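Local coordinates for cleavage stimulation factor 77 (Encephalitozoon cuniculi, PDB 2UY1), which belongs to the Suppressor of forked family, probably serves as a helical-repeat scaffold in pre-mRNA 3'-end processing, and may bind mRNA, at residues H292-L297 with F322-F327; R300-F305 with Y330-S335; A337-I342 with F361-R366. One frame throughout, in Å; residues are numbered along the deposited sequence.

Contact 1. Residues H292-L297 with F322-F327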
loop_
_atom_site.group_PDB
_atom_site.type_symbol
_atom_site.label_atom_id
_atom_site.label_comp_id
_atom_site.label_asym_id
_atom_site.label_seq_id
_atom_site.Cartn_x
_atom_site.Cartn_y
_atom_site.Cartn_z
ATOM N N HIS B 292 -15.057 13.634 -22.185
ATOM C CA HIS B 292 -15.601 14.634 -23.076
ATOM C C HIS B 292 -14.763 15.853 -22.912
ATOM O O HIS B 292 -14.285 16.384 -23.906
ATOM C CB HIS B 292 -17.085 14.896 -22.737
ATOM C CG HIS B 292 -17.771 15.871 -23.654
ATOM N ND1 HIS B 292 -18.983 16.466 -23.553
ATOM C CD2 HIS B 292 -17.237 16.284 -24.859
ATOM C CE1 HIS B 292 -19.156 17.229 -24.688
ATOM N NE2 HIS B 292 -18.089 17.105 -25.456
ATOM N N LEU B 293 -14.474 16.254 -21.665
ATOM C CA LEU B 293 -13.524 17.355 -21.423
ATOM C C LEU B 293 -12.179 17.122 -22.078
ATOM O O LEU B 293 -11.598 18.074 -22.633
ATOM C CB LEU B 293 -13.307 17.658 -19.902
ATOM C CG LEU B 293 -14.469 18.357 -19.176
ATOM C CD1 LEU B 293 -14.288 18.205 -17.664
ATOM C CD2 LEU B 293 -14.580 19.811 -19.532
ATOM N N ASN B 294 -11.665 15.878 -21.979
ATOM C CA ASN B 294 -10.372 15.491 -22.580
ATOM C C ASN B 294 -10.372 15.650 -24.071
ATOM O O ASN B 294 -9.379 16.147 -24.661
ATOM C CB ASN B 294 -9.988 14.022 -22.307
ATOM C CG ASN B 294 -8.671 13.620 -22.996
ATOM O OD1 ASN B 294 -7.608 14.128 -22.667
ATOM N ND2 ASN B 294 -8.746 12.710 -23.942
ATOM N N TYR B 295 -11.471 15.196 -24.672
ATOM C CA TYR B 295 -11.736 15.370 -26.120
ATOM C C TYR B 295 -11.606 16.844 -26.518
ATOM O O TYR B 295 -10.875 17.198 -27.468
ATOM C CB TYR B 295 -13.131 14.818 -26.513
ATOM C CG TYR B 295 -13.536 15.173 -27.955
ATOM C CD1 TYR B 295 -13.371 14.251 -29.002
ATOM C CD2 TYR B 295 -13.990 16.465 -28.291
ATOM C CE1 TYR B 295 -13.732 14.593 -30.339
ATOM C CE2 TYR B 295 -14.256 16.816 -29.654
ATOM C CZ TYR B 295 -14.158 15.875 -30.643
ATOM O OH TYR B 295 -14.485 16.211 -31.972
ATOM N N VAL B 296 -12.307 17.700 -25.786
ATOM C CA VAL B 296 -12.329 19.113 -26.071
ATOM C C VAL B 296 -10.991 19.779 -25.854
ATOM O O VAL B 296 -10.604 20.595 -26.659
ATOM C CB VAL B 296 -13.479 19.849 -25.348
ATOM C CG1 VAL B 296 -13.376 21.364 -25.562
ATOM C CG2 VAL B 296 -14.803 19.359 -25.853
ATOM N N LEU B 297 -10.262 19.439 -24.773
ATOM C CA LEU B 297 -8.918 19.929 -24.566
ATOM C C LEU B 297 -8.029 19.560 -25.728
ATOM O O LEU B 297 -7.191 20.347 -26.187
ATOM C CB LEU B 297 -8.316 19.294 -23.274
ATOM C CG LEU B 297 -6.925 19.731 -22.813
ATOM C CD1 LEU B 297 -6.778 21.255 -22.612
ATOM C CD2 LEU B 297 -6.425 18.947 -21.529
ATOM N N PHE B 322 -14.163 17.429 -10.773
ATOM C CA PHE B 322 -13.491 18.599 -10.205
ATOM C C PHE B 322 -12.011 18.342 -10.006
ATOM O O PHE B 322 -11.230 19.227 -10.226
ATOM C CB PHE B 322 -14.072 18.935 -8.826
ATOM C CG PHE B 322 -15.508 19.443 -8.845
ATOM C CD1 PHE B 322 -15.779 20.786 -9.040
ATOM C CD2 PHE B 322 -16.572 18.560 -8.644
ATOM C CE1 PHE B 322 -17.101 21.266 -9.032
ATOM C CE2 PHE B 322 -17.903 19.024 -8.623
ATOM C CZ PHE B 322 -18.158 20.391 -8.795
ATOM N N ILE B 323 -11.652 17.173 -9.457
ATOM C CA ILE B 323 -10.270 16.765 -9.233
ATOM C C ILE B 323 -9.539 16.626 -10.565
ATOM O O ILE B 323 -8.400 17.056 -10.714
ATOM C CB ILE B 323 -10.198 15.393 -8.500
ATOM C CG1 ILE B 323 -10.953 15.390 -7.158
ATOM C CG2 ILE B 323 -8.750 14.867 -8.388
ATOM C CD1 ILE B 323 -11.005 13.955 -6.499
ATOM N N TYR B 324 -10.196 16.010 -11.555
ATOM C CA TYR B 324 -9.605 15.969 -12.890
ATOM C C TYR B 324 -9.336 17.358 -13.476
ATOM O O TYR B 324 -8.264 17.598 -14.038
ATOM C CB TYR B 324 -10.503 15.154 -13.794
ATOM C CG TYR B 324 -10.220 15.361 -15.232
ATOM C CD1 TYR B 324 -9.201 14.646 -15.890
ATOM C CD2 TYR B 324 -10.968 16.296 -15.953
ATOM C CE1 TYR B 324 -8.960 14.892 -17.213
ATOM C CE2 TYR B 324 -10.737 16.544 -17.263
ATOM C CZ TYR B 324 -9.760 15.846 -17.899
ATOM O OH TYR B 324 -9.574 16.120 -19.236
ATOM N N CYS B 325 -10.295 18.281 -13.372
ATOM C CA CYS B 325 -10.101 19.658 -13.934
ATOM C C CYS B 325 -9.026 20.430 -13.225
ATOM O O CYS B 325 -8.382 21.306 -13.838
ATOM C CB CYS B 325 -11.379 20.511 -13.864
ATOM S SG CYS B 325 -12.625 19.960 -15.070
ATOM N N ALA B 326 -8.908 20.209 -11.912
ATOM C CA ALA B 326 -7.863 20.905 -11.127
ATOM C C ALA B 326 -6.462 20.438 -11.569
ATOM O O ALA B 326 -5.487 21.241 -11.726
ATOM C CB ALA B 326 -8.086 20.691 -9.643
ATOM N N PHE B 327 -6.370 19.135 -11.818
ATOM C CA PHE B 327 -5.127 18.551 -12.293
ATOM C C PHE B 327 -4.814 19.000 -13.725
ATOM O O PHE B 327 -3.704 19.205 -14.064
ATOM C CB PHE B 327 -5.188 17.042 -12.320
ATOM C CG PHE B 327 -5.134 16.339 -10.969
ATOM C CD1 PHE B 327 -4.704 16.961 -9.795
ATOM C CD2 PHE B 327 -5.418 14.959 -10.936
ATOM C CE1 PHE B 327 -4.614 16.247 -8.595
ATOM C CE2 PHE B 327 -5.341 14.229 -9.716
ATOM C CZ PHE B 327 -4.975 14.883 -8.545
HETATM O O HOH W 1 -7.019 14.964 -20.280
#
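Y324 and L293 carry most of the contact between helices 282-300 and 319-333, two helices of an alpha-helical solenoid of the HAT (half-a-TPR) kind known from this family. The short segments run almost parallel, at 22°, but their axes stay 11.8 Å apart, so contact is left to the side chains. Y324 makes it with CG anti to its backbone N (chi1 164°), sending the ring across toward the other helix. L293 comes the opposite way and slides past it: L293 CB lies 3.8 Å from Y324 CE2, approaching the ring obliquely. Farther out, the L293 methyl CD1 reaches the sulfur of C325 (CD1 to SG, 3.5 Å), so the leucine is held against two successive residues of the facing helix. F305, on the intervening helix 302-311, packs on L293, Y324 and C325 and adds to this apolar patch. The tyrosine hydroxyl passes beyond it to the backbone of N294, without a direct bond there. The two buried residues are joined instead through water 1. It lies at the edge of the phenol, in the ring plane, accepts from Y324 OH at 3.0 Å, and donates at 2.6 Å to N294 OD1, which also bonds K298 NZ.

Contact 2. Residues R300-F305 with Y330-S335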
loop_
_atom_site.group_PDB
_atom_site.type_symbol
_atom_site.label_atom_id
_atom_site.label_comp_id
_atom_site.label_asym_id
_atom_site.label_seq_id
_atom_site.Cartn_x
_atom_site.Cartn_y
_atom_site.Cartn_z
ATOM N N ARG B 300 -9.582 21.317 -29.316
ATOM C CA ARG B 300 -9.967 22.730 -29.278
ATOM C C ARG B 300 -9.103 23.604 -28.374
ATOM O O ARG B 300 -9.028 24.822 -28.565
ATOM C CB ARG B 300 -11.371 22.837 -28.758
ATOM C CG ARG B 300 -12.412 22.067 -29.537
ATOM C CD ARG B 300 -12.448 22.400 -31.039
ATOM N NE ARG B 300 -13.635 21.800 -31.677
ATOM C CZ ARG B 300 -13.849 21.771 -32.991
ATOM N NH1 ARG B 300 -12.957 22.287 -33.828
ATOM N NH2 ARG B 300 -14.951 21.227 -33.479
ATOM N N GLY B 301 -8.508 23.003 -27.350
ATOM C CA GLY B 301 -7.638 23.743 -26.495
ATOM C C GLY B 301 -8.304 24.113 -25.194
ATOM O O GLY B 301 -9.433 23.723 -24.913
ATOM N N LEU B 302 -7.555 24.819 -24.376
ATOM C CA LEU B 302 -7.939 25.037 -23.002
ATOM C C LEU B 302 -9.149 25.963 -22.920
ATOM O O LEU B 302 -10.135 25.627 -22.249
ATOM C CB LEU B 302 -6.733 25.551 -22.219
ATOM C CG LEU B 302 -6.472 25.425 -20.730
ATOM C CD1 LEU B 302 -6.450 24.005 -20.187
ATOM C CD2 LEU B 302 -5.102 25.991 -20.640
ATOM N N GLU B 303 -9.146 27.104 -23.615
ATOM C CA GLU B 303 -10.322 27.965 -23.440
ATOM C C GLU B 303 -11.694 27.246 -23.714
ATOM O O GLU B 303 -12.594 27.467 -22.989
ATOM C CB GLU B 303 -10.153 29.355 -24.084
ATOM C CG GLU B 303 -9.056 30.241 -23.383
ATOM C CD GLU B 303 -9.564 31.217 -22.279
ATOM O OE1 GLU B 303 -10.118 30.782 -21.231
ATOM O OE2 GLU B 303 -9.341 32.463 -22.438
ATOM N N LEU B 304 -11.808 26.328 -24.677
ATOM C CA LEU B 304 -13.045 25.554 -24.873
ATOM C C LEU B 304 -13.268 24.398 -23.883
ATOM O O LEU B 304 -14.436 24.085 -23.523
ATOM C CB LEU B 304 -13.173 25.035 -26.335
ATOM C CG LEU B 304 -13.818 25.996 -27.373
ATOM C CD1 LEU B 304 -13.663 25.502 -28.770
ATOM C CD2 LEU B 304 -15.279 26.212 -27.063
ATOM N N PHE B 305 -12.166 23.747 -23.452
ATOM C CA PHE B 305 -12.172 22.861 -22.223
ATOM C C PHE B 305 -12.867 23.606 -21.061
ATOM O O PHE B 305 -13.745 23.091 -20.409
ATOM C CB PHE B 305 -10.720 22.430 -21.824
ATOM C CG PHE B 305 -10.603 21.825 -20.439
ATOM C CD1 PHE B 305 -10.717 20.456 -20.252
ATOM C CD2 PHE B 305 -10.375 22.623 -19.348
ATOM C CE1 PHE B 305 -10.654 19.899 -18.990
ATOM C CE2 PHE B 305 -10.260 22.092 -18.065
ATOM C CZ PHE B 305 -10.408 20.740 -17.881
ATOM N N TYR B 330 -3.578 22.631 -13.281
ATOM C CA TYR B 330 -2.191 22.674 -12.751
ATOM C C TYR B 330 -1.099 22.275 -13.792
ATOM O O TYR B 330 -0.195 23.046 -14.047
ATOM C CB TYR B 330 -2.025 21.857 -11.454
ATOM C CG TYR B 330 -0.624 21.983 -10.939
ATOM C CD1 TYR B 330 -0.144 23.233 -10.527
ATOM C CD2 TYR B 330 0.259 20.895 -10.954
ATOM C CE1 TYR B 330 1.189 23.406 -10.085
ATOM C CE2 TYR B 330 1.613 21.058 -10.500
ATOM C CZ TYR B 330 2.042 22.326 -10.091
ATOM O OH TYR B 330 3.333 22.530 -9.616
ATOM N N TYR B 331 -1.198 21.068 -14.366
ATOM C CA TYR B 331 -0.155 20.550 -15.284
ATOM C C TYR B 331 -0.111 21.252 -16.649
ATOM O O TYR B 331 0.898 21.234 -17.292
ATOM C CB TYR B 331 -0.279 19.011 -15.414
ATOM C CG TYR B 331 0.054 18.418 -14.087
ATOM C CD1 TYR B 331 1.364 18.361 -13.669
ATOM C CD2 TYR B 331 -0.946 18.023 -13.198
ATOM C CE1 TYR B 331 1.684 17.910 -12.402
ATOM C CE2 TYR B 331 -0.634 17.565 -11.917
ATOM C CZ TYR B 331 0.693 17.504 -11.539
ATOM O OH TYR B 331 1.064 17.073 -10.262
ATOM N N ALA B 332 -1.202 21.896 -17.045
ATOM C CA ALA B 332 -1.257 22.560 -18.353
ATOM C C ALA B 332 -0.725 23.997 -18.219
ATOM O O ALA B 332 0.043 24.452 -19.036
ATOM C CB ALA B 332 -2.684 22.538 -18.923
ATOM N N THR B 333 -1.071 24.659 -17.125
ATOM C CA THR B 333 -0.782 26.084 -16.961
ATOM C C THR B 333 0.278 26.370 -15.883
ATOM O O THR B 333 0.985 27.358 -15.978
ATOM C CB THR B 333 -2.073 26.850 -16.663
ATOM O OG1 THR B 333 -2.461 26.575 -15.315
ATOM C CG2 THR B 333 -3.157 26.416 -17.616
ATOM N N GLY B 334 0.432 25.500 -14.886
ATOM C CA GLY B 334 1.272 25.843 -13.711
ATOM C C GLY B 334 0.684 26.775 -12.644
ATOM O O GLY B 334 1.344 27.091 -11.621
ATOM N N SER B 335 -0.539 27.214 -12.838
ATOM C CA SER B 335 -1.254 27.954 -11.771
ATOM C C SER B 335 -1.442 27.065 -10.526
ATOM O O SER B 335 -1.843 25.893 -10.652
ATOM C CB SER B 335 -2.643 28.366 -12.253
ATOM O OG SER B 335 -3.233 29.386 -11.428
#
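L302 holds its CG on the far side from the backbone N (chi1 -155°), which extends the isobutyl group toward helix 319-333, while T333 has chi1 near 74°, tucking OG1 between its own N and carbonyl carbon and leaving CG2 beside the N, directed at the leucine. The methyls L302 CD2 and T333 CG2 consequently meet at 3.6 Å, the two side chains crossing at a slant. The other branch of the leucine, CD1, rests more loosely on A332 CB at 4.2 Å. L302 thus straddles two consecutive residues in the last turn of the opposing helix, and the touch is entirely apolar. It lies near the surface, A332 and T333 both being exposed. In the alpha-alpha solenoid of this family the contact joins the start of one helix to the end of the next: G301, with positive phi, ends helix 282-300 and is at once the N-cap of helix 302-311, its O accepting from F305 N at 3.1 Å. Helix 319-333 stops in turn at G334, also of positive phi. There the threonine hydroxyl does double duty. T333 OG1 donates to E329 O one turn back and accepts from S335 N at 3.2 Å in a nearly straight bond (165°), an ST turn that should fix the rotation of the side chain and so the place of CG2. The L302 side chain also leans on L297 of helix 282-300. On Y330 and Y331, the hydroxyls bond backbone atoms of a neighbouring chain, and S335 OG makes a weak hydrogen bond to T338 N at the start of the following helix.

Contact 3. Residues A337-I342 with F361-R366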
loop_
_atom_site.group_PDB
_atom_site.type_symbol
_atom_site.label_atom_id
_atom_site.label_comp_id
_atom_site.label_asym_id
_atom_site.label_seq_id
_atom_site.Cartn_x
_atom_site.Cartn_y
_atom_site.Cartn_z
ATOM N N ALA B 337 -3.282 28.802 -7.998
ATOM C CA ALA B 337 -4.590 29.392 -7.621
ATOM C C ALA B 337 -5.805 28.671 -8.174
ATOM O O ALA B 337 -6.773 28.378 -7.452
ATOM C CB ALA B 337 -4.633 30.885 -8.000
ATOM N N THR B 338 -5.780 28.411 -9.463
ATOM C CA THR B 338 -6.936 27.892 -10.152
ATOM C C THR B 338 -7.315 26.508 -9.672
ATOM O O THR B 338 -8.475 26.332 -9.388
ATOM C CB THR B 338 -6.735 27.920 -11.698
ATOM O OG1 THR B 338 -6.760 29.295 -12.118
ATOM C CG2 THR B 338 -7.846 27.063 -12.478
ATOM N N PRO B 339 -6.337 25.528 -9.611
ATOM C CA PRO B 339 -6.708 24.206 -9.013
ATOM C C PRO B 339 -7.212 24.297 -7.577
ATOM O O PRO B 339 -8.110 23.539 -7.211
ATOM C CB PRO B 339 -5.437 23.339 -9.127
ATOM C CG PRO B 339 -4.324 24.237 -9.532
ATOM C CD PRO B 339 -4.938 25.548 -10.085
ATOM N N TYR B 340 -6.663 25.220 -6.792
ATOM C CA TYR B 340 -7.138 25.407 -5.426
ATOM C C TYR B 340 -8.630 25.738 -5.441
ATOM O O TYR B 340 -9.430 25.220 -4.644
ATOM C CB TYR B 340 -6.383 26.556 -4.751
ATOM C CG TYR B 340 -6.833 26.783 -3.330
ATOM C CD1 TYR B 340 -6.127 26.212 -2.280
ATOM C CD2 TYR B 340 -7.982 27.559 -3.020
ATOM C CE1 TYR B 340 -6.501 26.409 -0.994
ATOM C CE2 TYR B 340 -8.399 27.744 -1.672
ATOM C CZ TYR B 340 -7.623 27.172 -0.665
ATOM O OH TYR B 340 -7.935 27.316 0.679
ATOM N N ASN B 341 -8.999 26.625 -6.350
ATOM C CA ASN B 341 -10.369 27.060 -6.485
ATOM C C ASN B 341 -11.274 25.995 -7.041
ATOM O O ASN B 341 -12.362 25.865 -6.565
ATOM C CB ASN B 341 -10.459 28.431 -7.180
ATOM C CG ASN B 341 -9.802 29.519 -6.324
ATOM O OD1 ASN B 341 -10.460 30.398 -5.820
ATOM N ND2 ASN B 341 -8.507 29.393 -6.088
ATOM N N ILE B 342 -10.789 25.183 -7.976
ATOM C CA ILE B 342 -11.606 24.067 -8.492
ATOM C C ILE B 342 -11.842 22.989 -7.432
ATOM O O ILE B 342 -12.962 22.499 -7.266
ATOM C CB ILE B 342 -10.976 23.488 -9.791
ATOM C CG1 ILE B 342 -10.827 24.596 -10.826
ATOM C CG2 ILE B 342 -11.749 22.301 -10.271
ATOM C CD1 ILE B 342 -10.124 24.237 -12.089
ATOM N N PHE B 361 -5.816 17.745 -0.220
ATOM C CA PHE B 361 -4.727 17.954 0.702
ATOM C C PHE B 361 -3.418 17.465 0.150
ATOM O O PHE B 361 -2.420 18.160 0.250
ATOM C CB PHE B 361 -5.015 17.381 2.089
ATOM C CG PHE B 361 -3.795 17.394 2.994
ATOM C CD1 PHE B 361 -3.270 18.631 3.464
ATOM C CD2 PHE B 361 -3.141 16.201 3.309
ATOM C CE1 PHE B 361 -2.078 18.693 4.260
ATOM C CE2 PHE B 361 -1.953 16.242 4.132
ATOM C CZ PHE B 361 -1.461 17.532 4.604
ATOM N N LEU B 362 -3.406 16.295 -0.451
ATOM C CA LEU B 362 -2.131 15.650 -0.841
ATOM C C LEU B 362 -1.565 16.298 -2.088
ATOM O O LEU B 362 -0.351 16.345 -2.311
ATOM C CB LEU B 362 -2.289 14.152 -1.073
ATOM C CG LEU B 362 -2.606 13.269 0.154
ATOM C CD1 LEU B 362 -2.873 11.867 -0.320
ATOM C CD2 LEU B 362 -1.503 13.256 1.288
ATOM N N PHE B 363 -2.483 16.798 -2.918
ATOM C CA PHE B 363 -2.117 17.625 -4.056
ATOM C C PHE B 363 -1.452 18.892 -3.524
ATOM O O PHE B 363 -0.448 19.331 -4.024
ATOM C CB PHE B 363 -3.363 18.059 -4.848
ATOM C CG PHE B 363 -3.077 19.150 -5.855
ATOM C CD1 PHE B 363 -2.425 18.854 -7.070
ATOM C CD2 PHE B 363 -3.479 20.450 -5.624
ATOM C CE1 PHE B 363 -2.153 19.883 -8.010
ATOM C CE2 PHE B 363 -3.189 21.489 -6.545
ATOM C CZ PHE B 363 -2.517 21.204 -7.735
ATOM N N LEU B 364 -2.042 19.573 -2.561
ATOM C CA LEU B 364 -1.349 20.830 -2.141
ATOM C C LEU B 364 0.050 20.526 -1.508
ATOM O O LEU B 364 1.027 21.260 -1.648
ATOM C CB LEU B 364 -2.234 21.590 -1.139
ATOM C CG LEU B 364 -3.529 22.197 -1.713
ATOM C CD1 LEU B 364 -4.350 22.813 -0.578
ATOM C CD2 LEU B 364 -3.216 23.281 -2.780
ATOM N N LEU B 365 0.136 19.478 -0.732
ATOM C CA LEU B 365 1.408 19.196 -0.071
ATOM C C LEU B 365 2.458 18.753 -1.138
ATOM O O LEU B 365 3.628 19.197 -1.107
ATOM C CB LEU B 365 1.166 18.125 1.005
ATOM C CG LEU B 365 2.202 17.876 2.085
ATOM C CD1 LEU B 365 2.145 19.002 3.043
ATOM C CD2 LEU B 365 1.869 16.477 2.696
ATOM N N ARG B 366 2.030 17.974 -2.129
ATOM C CA ARG B 366 3.001 17.446 -3.113
ATOM C C ARG B 366 3.586 18.447 -4.076
ATOM O O ARG B 366 4.743 18.338 -4.459
ATOM C CB ARG B 366 2.492 16.255 -3.902
ATOM C CG ARG B 366 1.700 16.568 -5.126
ATOM C CD ARG B 366 1.515 15.288 -6.023
ATOM N NE ARG B 366 0.835 14.209 -5.278
ATOM C CZ ARG B 366 -0.486 13.978 -5.302
ATOM N NH1 ARG B 366 -1.280 14.752 -6.074
ATOM N NH2 ARG B 366 -1.007 12.956 -4.567
#
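The backbone bond from I342 N to T338 O, 2.9 Å long, encloses P339 and Y340 among its residues, the two of 337-342 that touch helix 354-367; on the other side, the bond from R366 N to L362 O, also 2.9 Å, likewise encloses F363 and L364, which receive them. Two apolar pairs result, one beside the other. In the first, the F363 side chain swings out opposite its own N (chi1 168°), and the far end of its ring comes up to the pyrrolidine of P339, the two side chains crossing at about a right angle. P339 CB stands 3.9 Å from F363 CZ, oblique to the ring, and P339 CG is 4.0 Å from the same atom. In the second pair Y340 turns its ring edge to L364: the leucine methyl CD2 lies near the ring plane, 4.2 Å from Y340 CD1, and the other methyl, CD1, is as far from that ring atom, so both branches of the fork border the phenol. Such packing between successive helices recurs along the HAT-type solenoid. Here helix 319-333 supplies one flank, with A326 and Y330 against P339, and F363 meets both the Y330 ring, edge-to-face, and the ring of F343. Toward the following helix, 370-379, L364 packs on A373 and L376. Y340 also meets F360 edge-to-face.

How the contacts relate
Following the chain from the N terminus, the first segment met is 292-297, on helix 282-300, which opens contact 1; the chain then turns at R300-F305 into helix 302-311, opening contact 2. Helix 319-333 answers both: 322-327 closes contact 1 and 330-335 closes contact 2 about two turns later, so these two loops cross. They lie about 9 Å apart, centre to centre, and three consecutive helices are tied together. Contact 3 follows in series, joining helices 337-349 and 354-367. It is not isolated, because F327 and F363 pack together, as do F322 O and I342 CG2, linking helix 319-333 to helices 337-349 and 354-367.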